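Local structure of glutathione synthetase-like effector 30 (Gpa-GSS30-apo) (Globodera pallida, 5OET) at residues T402-P405 with H406-V409; K349-Q352 with Q353-K357. The protein is a nematode effector related to glutathione synthetase, the ligase that joins gamma-glutamylcysteine to glycine using ATP, though its own role may have diverged. All blocks are in the same frame, centred on the assembly; numbering follows the deposited sequence.

Interaction 1: residues T402-P405 with H406-V409. With MG (magnesium ion), chain C.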
loop_
_atom_site.group_PDB
_atom_site.type_symbol
_atom_site.label_atom_id
_atom_site.label_comp_id
_atom_site.label_asym_id
_atom_site.label_seq_id
_atom_site.Cartn_x
_atom_site.Cartn_y
_atom_site.Cartn_z
ATOM N N THR A 402 26.680 44.029 8.315
ATOM C CA THR A 402 28.111 44.300 8.221
ATOM C C THR A 402 28.679 44.442 9.628
ATOM O O THR A 402 29.305 45.439 9.964
ATOM C CB THR A 402 28.429 45.504 7.299
ATOM O OG1 THR A 402 29.827 45.811 7.388
ATOM C CG2 THR A 402 27.570 46.758 7.628
ATOM N N GLU A 403 28.435 43.406 10.427
ATOM C CA GLU A 403 28.980 43.232 11.772
ATOM C C GLU A 403 28.787 41.780 12.250
ATOM O O GLU A 403 29.720 41.162 12.759
ATOM C CB GLU A 403 28.427 44.256 12.789
ATOM C CG GLU A 403 27.049 44.009 13.401
ATOM C CD GLU A 403 26.799 44.857 14.648
ATOM O OE1 GLU A 403 27.522 45.861 14.882
ATOM O OE2 GLU A 403 25.867 44.508 15.407
ATOM N N ASN A 404 27.580 41.248 12.068
ATOM C CA ASN A 404 27.273 39.837 12.274
ATOM C C ASN A 404 26.656 39.298 10.958
ATOM O O ASN A 404 25.466 38.948 10.911
ATOM C CB ASN A 404 26.310 39.718 13.467
ATOM C CG ASN A 404 25.894 38.286 13.780
ATOM O OD1 ASN A 404 26.534 37.313 13.366
ATOM N ND2 ASN A 404 24.800 38.157 14.527
ATOM N N PRO A 405 27.467 39.226 9.873
ATOM C CA PRO A 405 26.978 38.714 8.578
ATOM C C PRO A 405 26.583 37.238 8.570
ATOM O O PRO A 405 25.965 36.778 7.612
ATOM C CB PRO A 405 28.159 38.943 7.637
ATOM C CG PRO A 405 29.348 38.991 8.523
ATOM C CD PRO A 405 28.885 39.622 9.794
ATOM N N HIS A 406 26.922 36.514 9.628
ATOM C CA HIS A 406 26.516 35.121 9.802
ATOM C C HIS A 406 25.034 35.028 10.225
ATOM O O HIS A 406 24.453 33.965 10.190
ATOM C CB HIS A 406 27.409 34.396 10.837
ATOM C CG HIS A 406 28.887 34.475 10.556
ATOM N ND1 HIS A 406 29.638 33.389 10.153
ATOM C CD2 HIS A 406 29.758 35.511 10.654
ATOM C CE1 HIS A 406 30.900 33.761 10.001
ATOM N NE2 HIS A 406 31.000 35.047 10.290
ATOM N N ARG A 407 24.441 36.143 10.639
ATOM C CA ARG A 407 23.015 36.237 10.956
ATOM C C ARG A 407 22.141 36.255 9.699
ATOM O O ARG A 407 20.941 35.979 9.783
ATOM C CB ARG A 407 22.759 37.517 11.779
ATOM C CG ARG A 407 21.354 37.688 12.372
ATOM C CD ARG A 407 21.340 38.767 13.459
ATOM N NE ARG A 407 20.054 38.844 14.173
ATOM C CZ ARG A 407 19.593 37.937 15.049
ATOM N NH1 ARG A 407 20.295 36.843 15.360
ATOM N NH2 ARG A 407 18.402 38.117 15.620
ATOM N N TYR A 408 22.738 36.563 8.541
ATOM C CA TYR A 408 22.004 36.784 7.292
ATOM C C TYR A 408 22.336 35.802 6.171
ATOM O O TYR A 408 23.329 35.070 6.228
ATOM C CB TYR A 408 22.239 38.226 6.810
ATOM C CG TYR A 408 21.715 39.236 7.795
ATOM C CD1 TYR A 408 20.361 39.503 7.865
ATOM C CD2 TYR A 408 22.563 39.881 8.703
ATOM C CE1 TYR A 408 19.864 40.393 8.791
ATOM C CE2 TYR A 408 22.066 40.772 9.638
ATOM C CZ TYR A 408 20.713 41.022 9.676
ATOM O OH TYR A 408 20.183 41.895 10.585
ATOM N N VAL A 409 21.453 35.783 5.173
ATOM C CA VAL A 409 21.635 35.026 3.936
ATOM C C VAL A 409 21.188 35.906 2.772
ATOM O O VAL A 409 20.231 36.672 2.888
ATOM C CB VAL A 409 20.946 33.632 3.961
ATOM C CG1 VAL A 409 19.460 33.723 4.259
ATOM C CG2 VAL A 409 21.226 32.824 2.692
HETATM MG MG MG C . 32.657 36.304 10.286
#

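Interaction 2: residues K349-Q352 with Q353-K357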
loop_
_atom_site.group_PDB
_atom_site.type_symbol
_atom_site.label_atom_id
_atom_site.label_comp_id
_atom_site.label_asym_id
_atom_site.label_seq_id
_atom_site.Cartn_x
_atom_site.Cartn_y
_atom_site.Cartn_z
ATOM N N LYS A 349 8.874 33.834 -4.713
ATOM C CA LYS A 349 9.557 34.169 -3.475
ATOM C C LYS A 349 9.716 35.678 -3.371
ATOM O O LYS A 349 9.837 36.198 -2.276
ATOM C CB LYS A 349 10.915 33.479 -3.399
ATOM C CG LYS A 349 11.280 32.922 -2.035
ATOM C CD LYS A 349 12.160 31.696 -2.222
ATOM C CE LYS A 349 11.366 30.493 -2.734
ATOM N NZ LYS A 349 12.154 29.805 -3.790
ATOM N N ARG A 350 9.739 36.366 -4.509
ATOM C CA ARG A 350 9.657 37.825 -4.545
ATOM C C ARG A 350 8.430 38.348 -3.774
ATOM O O ARG A 350 8.523 39.263 -2.975
ATOM C CB ARG A 350 9.617 38.290 -6.003
ATOM C CG ARG A 350 9.305 39.761 -6.255
ATOM C CD ARG A 350 10.228 40.673 -5.495
ATOM N NE ARG A 350 9.880 42.072 -5.707
ATOM C CZ ARG A 350 10.441 43.102 -5.075
ATOM N NH1 ARG A 350 11.379 42.913 -4.171
ATOM N NH2 ARG A 350 10.056 44.337 -5.357
ATOM N N MET A 351 7.295 37.729 -4.022
ATOM C CA MET A 351 6.023 38.131 -3.450
ATOM C C MET A 351 5.972 37.838 -1.978
ATOM O O MET A 351 5.412 38.589 -1.211
ATOM C CB MET A 351 4.903 37.347 -4.144
ATOM C CG MET A 351 3.497 37.790 -3.800
ATOM S SD MET A 351 3.168 39.369 -4.551
ATOM C CE MET A 351 3.491 40.533 -3.214
ATOM N N GLN A 352 6.541 36.705 -1.599
ATOM C CA GLN A 352 6.606 36.311 -0.205
ATOM C C GLN A 352 7.451 37.314 0.563
ATOM O O GLN A 352 7.102 37.725 1.668
ATOM C CB GLN A 352 7.167 34.899 -0.096
ATOM C CG GLN A 352 6.240 33.840 -0.700
ATOM C CD GLN A 352 6.889 32.475 -0.789
ATOM O OE1 GLN A 352 7.384 31.946 0.199
ATOM N NE2 GLN A 352 6.878 31.891 -1.980
ATOM N N GLN A 353 8.547 37.730 -0.057
ATOM C CA GLN A 353 9.404 38.776 0.484
ATOM C C GLN A 353 8.685 40.121 0.498
ATOM O O GLN A 353 8.825 40.874 1.455
ATOM C CB GLN A 353 10.722 38.848 -0.307
ATOM C CG GLN A 353 11.728 39.890 0.168
ATOM C CD GLN A 353 11.809 41.106 -0.733
ATOM O OE1 GLN A 353 11.890 40.982 -1.952
ATOM N NE2 GLN A 353 11.791 42.291 -0.137
ATOM N N VAL A 354 7.910 40.419 -0.544
ATOM C CA VAL A 354 7.103 41.653 -0.576
ATOM C C VAL A 354 6.056 41.695 0.544
ATOM O O VAL A 354 5.796 42.756 1.071
ATOM C CB VAL A 354 6.469 41.918 -1.972
ATOM C CG1 VAL A 354 5.436 43.050 -1.927
ATOM C CG2 VAL A 354 7.547 42.258 -3.000
ATOM N N PHE A 355 5.488 40.559 0.933
ATOM C CA PHE A 355 4.515 40.539 2.043
ATOM C C PHE A 355 5.107 40.846 3.425
ATOM O O PHE A 355 4.355 41.109 4.350
ATOM C CB PHE A 355 3.749 39.201 2.103
ATOM C CG PHE A 355 2.663 39.076 1.061
ATOM C CD1 PHE A 355 1.710 40.064 0.906
ATOM C CD2 PHE A 355 2.593 37.973 0.247
ATOM C CE1 PHE A 355 0.724 39.947 -0.040
ATOM C CE2 PHE A 355 1.594 37.850 -0.706
ATOM C CZ PHE A 355 0.660 38.834 -0.851
ATOM N N THR A 356 6.436 40.792 3.561
ATOM C CA THR A 356 7.123 41.143 4.810
ATOM C C THR A 356 7.338 42.635 5.015
ATOM O O THR A 356 7.701 43.047 6.103
ATOM C CB THR A 356 8.484 40.414 4.950
ATOM O OG1 THR A 356 9.446 40.929 4.010
ATOM C CG2 THR A 356 8.301 38.910 4.772
ATOM N N LYS A 357 7.125 43.430 3.971
ATOM C CA LYS A 357 7.167 44.881 4.067
ATOM C C LYS A 357 5.912 45.396 4.784
ATOM O O LYS A 357 4.844 44.785 4.657
ATOM C CB LYS A 357 7.264 45.512 2.668
ATOM C CG LYS A 357 8.593 45.268 1.968
ATOM C CD LYS A 357 8.861 46.270 0.841
ATOM C CE LYS A 357 8.230 45.845 -0.478
ATOM N NZ LYS A 357 7.983 47.006 -1.390
#

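Interaction 1: residues T402-P405 with H406-V409
A turn leading into strand 408-412, with Asn404 and Pro405 folded back on Arg407 and Tyr408, makes up this surface contact and presents His406 to a magnesium ion. The Arg407 N-H donates to Asn404 O at 3.0 Å, an i to i+3 bond in which the donor stands above the carbonyl plane. One residue further on, Tyr408 N reaches Pro405 O at 3.4 Å, a weak bond of the same spacing, which marks two overlapping turns. CG of Asn404 is anti to the backbone N (chi1 179°), which carries the amide across the start of the Arg407 chain at a slant. There ND2 lies 3.5 Å from Arg407 CB and 3.7 Å from its CD, with amide and guanidinium planes 29° apart. The strand so entered is an inner member of a four-stranded antiparallel sheet, consistent with the small ATP-grasp subdomain of eukaryotic glutathione synthetases. Its neighbour 443-447 supplies Glu447, which forms a salt bridge with Arg407 NE. The His406 side chain runs beside Pro405 in the same direction, its CD2 approaching Pro405 CG obliquely at 4.1 Å. CG of His406 lies anti to the carbonyl carbon (chi1 -54°), and from there the ring sends NE2 to the magnesium ion, 2.1 Å away; Glu426 is the other protein ligand.

Interaction 2: residues K349-Q352 with Q353-K357
Phe355 N is shared by two carbonyl groups of the preceding turn: Met351 O accepts from it at 2.9 Å, and Gln352 O adds a weak bond at 3.3 Å. The first is an i to i+4 bond of the alpha-helical pattern, repeated from Gln353 to Lys349 and from Val354 to Arg350. This short helix, 349-354, runs into a type I beta turn from Val354 to Lys357. Along one side of it Met351 reaches forward to Val354 and Phe355. Bends at chi2 (71°) and chi3 fold the end of the chain toward the C-terminal end of the helix, where Met351 CE lies over the face of the Phe355 ring, 4.1 Å from the centroid and 12° off the normal. Met351 CE also meets Val354 CG1 at 3.4 Å, while SD approaches the ring obliquely, making this a Met-aromatic as well as a CH-pi contact. Phe355 also packs edge-to-face with Tyr115 of helix 98-119, and Met351 touches Phe124 and Leu125 of helix 122-127, so this apolar side is buried between helices.

The other branch of Val354 serves Arg350: CG2 stands 3.6 Å above the guanidinium plane, over its centre. NH1 of Arg350 makes a weak bond to Gln353 OE1 at 3.0 Å, the acceptor lying near the guanidinium plane and the two flat groups 50° apart. The stronger polar partners lie outside, Ala128 O for Arg350 NE and Gly384 O for Gln353 NE2, and the mutual bond is the lesser hold on both. In the final turn Gln353 O takes two donors from Thr356: its N at 3.2 Å, and OG1 at 2.6 Å in the carbonyl plane, on a lone pair.

How the interactions relate
Interaction 2 precedes interaction 1 in the chain; their centres lie about 20 Å apart and their nearest atoms about 9 Å, so they do not touch. Strand 443-447 connects them: Lys349 and Gln353 pack on its Tyr444, while Val409 forms backbone hydrogen bonds with Thr446. That strand lies between 384-386 and 408-412, and the helix of interaction 2 also bonds to Gly384 of the former. Interaction 2 is partly buried, packed on helices 98-119 and 122-127 as well as on the sheet, whereas interaction 1 sits at the surface, about 30 Å from the chain's centre against 18 Å. The magnesium ion is remote from interaction 2, lying 23.5 Å from Gln353 CG, the nearest atom there.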